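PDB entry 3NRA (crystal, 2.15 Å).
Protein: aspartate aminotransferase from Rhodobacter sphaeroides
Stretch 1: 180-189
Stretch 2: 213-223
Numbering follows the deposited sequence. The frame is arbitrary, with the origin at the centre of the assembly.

Stretch 1 (180-189) ARVFLFSNPN
Stretch 2, residues 213-223: ATVIADQLYSR

Residues 182-186 and 214-218 form neighbouring parallel strands, their axes 10° apart and 4.7 Å at closest approach. Register is one to one, from Val182 beside Thr214 (CA-CA 4.8 Å) through Leu184 beside Ile216 (4.7 Å) to Ser186 beside Asp218 (4.3 Å). Among the five strand pairs the gap is widest at Phe185 and Ala217, where the CA atoms stand 5.5 Å apart. Backbone torsions are extended, with phi/psi of -131/127 at Phe183 and -120/131 at Val215.

The parallel ladder uses alternate residues of each strand. Thr214 N donates to Arg181 O (2.8 Å), and Phe183 N to Thr214 O (2.9 Å); Ile216 N then reaches Phe183 O (2.9 Å) and Phe185 N reaches Ile216 O (3.2 Å). The shortest rung, Asp218 N to Phe185 O at 2.7 Å, is also the straightest (172°), and Asn187 N to Asp218 O (2.9 Å) continues the pattern one residue past the end of the first strand. CA-H...O contacts supplement several rungs at the same carbonyl, as from Val215 CA to Phe183 O (3.2 Å).

Side chains alternate between the two faces. On the face bearing Val182, Leu184, Thr214 and Ile216, the m,t rotamer of Ile216 lets its branches meet two neighbours: CG2 packs 3.5 Å from Leu184 CD1, while CD1 lies 4.1 Å from Val182 CG1. Ile216 thus fills the hollow between these residues. Leu184 (t,p) brings its end nearer the other strand. Further along this face, Ser186 CB and Asp218 CB are 4.1 Å apart.

The opposite face carries Phe183, Phe185, Val215 and Ala217. Phe185 adopts p (chi1 78°), so that the end of its side chain comes nearer the neighbouring strand beside the small Ala217: Phe185 CE1 is 3.9 Å from Ala217 CB and 3.7 Å from Val215 CG1, which meets the ring at its edge. Phe183, with chi1 at 174°, approaches the same methyl obliquely (Phe183 CD2 to Val215 CG1, 4.3 Å), so Val215 CG1 is a knob shared by both rings.

Beyond the strands, Gln219 to Ser222 makes a type I turn, closed by Ser222 N to Gln219 O (3.0 Å) and reinforced by Ser222 OG to the same Gln219 O (2.6 Å). Pro188, after a cis peptide and with C-gamma endo pucker, packs against this turn, its CG 3.8 Å from Tyr221 CB and its CD 3.6 Å from Ser222 N. One water accepts from Tyr221 N (3.2 Å) and donates to Pro188 O (2.9 Å) and Asp218 O (3.2 Å); another links Asn187 ND2 (3.2 Å) to Gln219 OE1 (2.7 Å).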

# COMPACT_ATOMS: atom_id res chain seq x y z
N ALA B 180 -1.51 24.86 14.59
CA ALA B 180 -1.64 23.92 13.47
C ALA B 180 -0.72 24.36 12.32
O ALA B 180 -0.77 25.52 11.89
CB ALA B 180 -3.07 23.84 13.01
N ARG B 181 0.15 23.47 11.88
CA ARG B 181 1.02 23.74 10.72
C ARG B 181 0.78 22.80 9.58
O ARG B 181 1.52 22.84 8.55
CB ARG B 181 2.49 23.72 11.15
CG ARG B 181 2.86 24.84 12.16
CD ARG B 181 2.85 26.23 11.47
NE ARG B 181 3.09 27.33 12.41
CZ ARG B 181 2.15 28.03 13.07
NH1 ARG B 181 0.84 27.76 12.97
NH2 ARG B 181 2.55 29.01 13.89
N VAL B 182 -0.29 22.00 9.68
CA VAL B 182 -0.82 21.26 8.56
C VAL B 182 -2.35 21.46 8.43
O VAL B 182 -3.07 21.48 9.44
CB VAL B 182 -0.52 19.77 8.68
CG1 VAL B 182 -1.07 18.98 7.44
CG2 VAL B 182 0.98 19.54 8.87
N PHE B 183 -2.83 21.57 7.17
CA PHE B 183 -4.26 21.54 6.84
C PHE B 183 -4.49 20.55 5.69
O PHE B 183 -3.85 20.64 4.67
CB PHE B 183 -4.69 22.95 6.42
CG PHE B 183 -6.12 23.04 5.91
CD1 PHE B 183 -7.18 22.51 6.64
CD2 PHE B 183 -6.41 23.76 4.75
CE1 PHE B 183 -8.48 22.65 6.20
CE2 PHE B 183 -7.73 23.86 4.29
CZ PHE B 183 -8.76 23.31 5.03
N LEU B 184 -5.43 19.61 5.89
CA LEU B 184 -5.77 18.56 4.94
C LEU B 184 -7.23 18.71 4.61
O LEU B 184 -8.06 18.85 5.54
CB LEU B 184 -5.53 17.19 5.57
CG LEU B 184 -6.17 15.98 4.90
CD1 LEU B 184 -5.63 15.76 3.45
CD2 LEU B 184 -6.00 14.73 5.77
N PHE B 185 -7.56 18.74 3.31
CA PHE B 185 -8.95 18.83 2.86
C PHE B 185 -9.16 18.22 1.49
O PHE B 185 -8.22 18.17 0.66
CB PHE B 185 -9.44 20.30 2.90
CG PHE B 185 -8.96 21.16 1.75
CD1 PHE B 185 -7.64 21.52 1.65
CD2 PHE B 185 -9.87 21.68 0.83
CE1 PHE B 185 -7.19 22.35 0.60
CE2 PHE B 185 -9.44 22.49 -0.22
CZ PHE B 185 -8.09 22.83 -0.33
N SER B 186 -10.39 17.72 1.25
CA SER B 186 -10.79 17.28 -0.07
C SER B 186 -11.57 18.37 -0.81
O SER B 186 -12.38 19.09 -0.22
CB SER B 186 -11.62 15.96 -0.00
OG SER B 186 -12.86 16.18 0.61
N ASN B 187 -11.29 18.49 -2.11
CA ASN B 187 -11.92 19.43 -3.01
C ASN B 187 -12.02 18.78 -4.40
O ASN B 187 -11.01 18.61 -5.04
CB ASN B 187 -11.09 20.71 -3.12
CG ASN B 187 -11.78 21.76 -3.93
OD1 ASN B 187 -13.00 21.74 -4.08
ND2 ASN B 187 -11.02 22.69 -4.49
N PRO B 188 -13.25 18.39 -4.85
CA PRO B 188 -14.52 18.52 -4.18
C PRO B 188 -14.58 17.73 -2.86
O PRO B 188 -13.93 16.67 -2.71
CB PRO B 188 -15.50 17.92 -5.18
CG PRO B 188 -14.72 16.91 -5.89
CD PRO B 188 -13.40 17.62 -6.09
N ASN B 189 -15.34 18.29 -1.91
CA ASN B 189 -15.59 17.65 -0.64
C ASN B 189 -16.22 16.27 -0.80
O ASN B 189 -17.16 16.08 -1.60
CB ASN B 189 -16.49 18.53 0.22
CG ASN B 189 -16.77 17.94 1.57
OD1 ASN B 189 -17.85 17.36 1.80
ND2 ASN B 189 -15.82 18.10 2.50
N ALA B 213 2.09 27.07 7.02
CA ALA B 213 1.43 25.80 7.15
C ALA B 213 1.55 25.07 5.83
O ALA B 213 1.58 25.69 4.77
CB ALA B 213 -0.07 25.98 7.53
N THR B 214 1.66 23.74 5.92
CA THR B 214 1.61 22.85 4.78
C THR B 214 0.14 22.49 4.52
O THR B 214 -0.63 22.28 5.46
CB THR B 214 2.46 21.54 5.06
OG1 THR B 214 3.85 21.87 5.08
CG2 THR B 214 2.22 20.49 4.05
N VAL B 215 -0.25 22.44 3.26
CA VAL B 215 -1.59 22.05 2.89
C VAL B 215 -1.50 20.82 2.00
O VAL B 215 -0.70 20.78 1.06
CB VAL B 215 -2.32 23.20 2.09
CG1 VAL B 215 -3.66 22.73 1.61
CG2 VAL B 215 -2.46 24.48 2.93
N ILE B 216 -2.31 19.81 2.32
CA ILE B 216 -2.52 18.63 1.48
C ILE B 216 -3.90 18.78 0.86
O ILE B 216 -4.89 18.76 1.57
CB ILE B 216 -2.50 17.33 2.33
CG1 ILE B 216 -1.18 17.22 3.13
CG2 ILE B 216 -2.74 16.07 1.45
CD1 ILE B 216 -1.26 16.24 4.35
N ALA B 217 -3.95 19.04 -0.44
CA ALA B 217 -5.23 19.23 -1.14
C ALA B 217 -5.60 17.94 -1.88
O ALA B 217 -4.90 17.52 -2.80
CB ALA B 217 -5.13 20.38 -2.11
N ASP B 218 -6.67 17.28 -1.41
CA ASP B 218 -7.11 16.00 -1.97
C ASP B 218 -8.16 16.28 -3.08
O ASP B 218 -9.36 16.49 -2.80
CB ASP B 218 -7.66 15.10 -0.84
CG ASP B 218 -8.01 13.69 -1.32
OD1 ASP B 218 -8.12 13.48 -2.53
OD2 ASP B 218 -8.20 12.81 -0.45
N GLN B 219 -7.70 16.27 -4.32
CA GLN B 219 -8.49 16.64 -5.48
C GLN B 219 -8.88 15.43 -6.28
O GLN B 219 -9.07 15.51 -7.52
CB GLN B 219 -7.70 17.63 -6.33
CG GLN B 219 -7.12 18.84 -5.53
CD GLN B 219 -6.62 19.98 -6.43
OE1 GLN B 219 -6.42 21.11 -5.98
NE2 GLN B 219 -6.45 19.68 -7.73
N LEU B 220 -9.08 14.32 -5.57
CA LEU B 220 -9.37 13.01 -6.18
C LEU B 220 -10.43 13.07 -7.25
O LEU B 220 -10.28 12.46 -8.33
CB LEU B 220 -9.83 12.03 -5.11
CG LEU B 220 -10.13 10.57 -5.51
CD1 LEU B 220 -11.59 10.42 -6.05
CD2 LEU B 220 -9.09 10.00 -6.50
N TYR B 221 -11.55 13.76 -6.96
CA TYR B 221 -12.69 13.73 -7.88
C TYR B 221 -12.83 15.04 -8.72
O TYR B 221 -13.86 15.28 -9.36
CB TYR B 221 -14.00 13.42 -7.10
CG TYR B 221 -14.78 12.21 -7.58
CD1 TYR B 221 -14.90 11.91 -8.93
CD2 TYR B 221 -15.46 11.38 -6.68
CE1 TYR B 221 -15.69 10.84 -9.37
CE2 TYR B 221 -16.20 10.28 -7.11
CZ TYR B 221 -16.32 10.03 -8.45
OH TYR B 221 -17.08 8.94 -8.89
N SER B 222 -11.75 15.82 -8.77
CA SER B 222 -11.79 17.18 -9.34
C SER B 222 -11.94 17.20 -10.85
O SER B 222 -12.39 18.17 -11.40
CB SER B 222 -10.52 17.96 -8.96
OG SER B 222 -9.35 17.29 -9.45
N ARG B 223 -11.62 16.09 -11.51
CA ARG B 223 -11.80 15.99 -12.96
C ARG B 223 -13.27 15.78 -13.40
O ARG B 223 -13.65 16.13 -14.54
CB ARG B 223 -10.93 14.86 -13.52
CG ARG B 223 -10.62 15.03 -14.96
CD ARG B 223 -9.78 13.90 -15.48
NE ARG B 223 -9.65 14.02 -16.92
CZ ARG B 223 -9.24 13.06 -17.73
NH1 ARG B 223 -8.87 11.88 -17.27
NH2 ARG B 223 -9.15 13.30 -19.03
O HOH W 1 -7.87 23.08 -4.82
O HOH W 2 -11.96 15.10 -4.13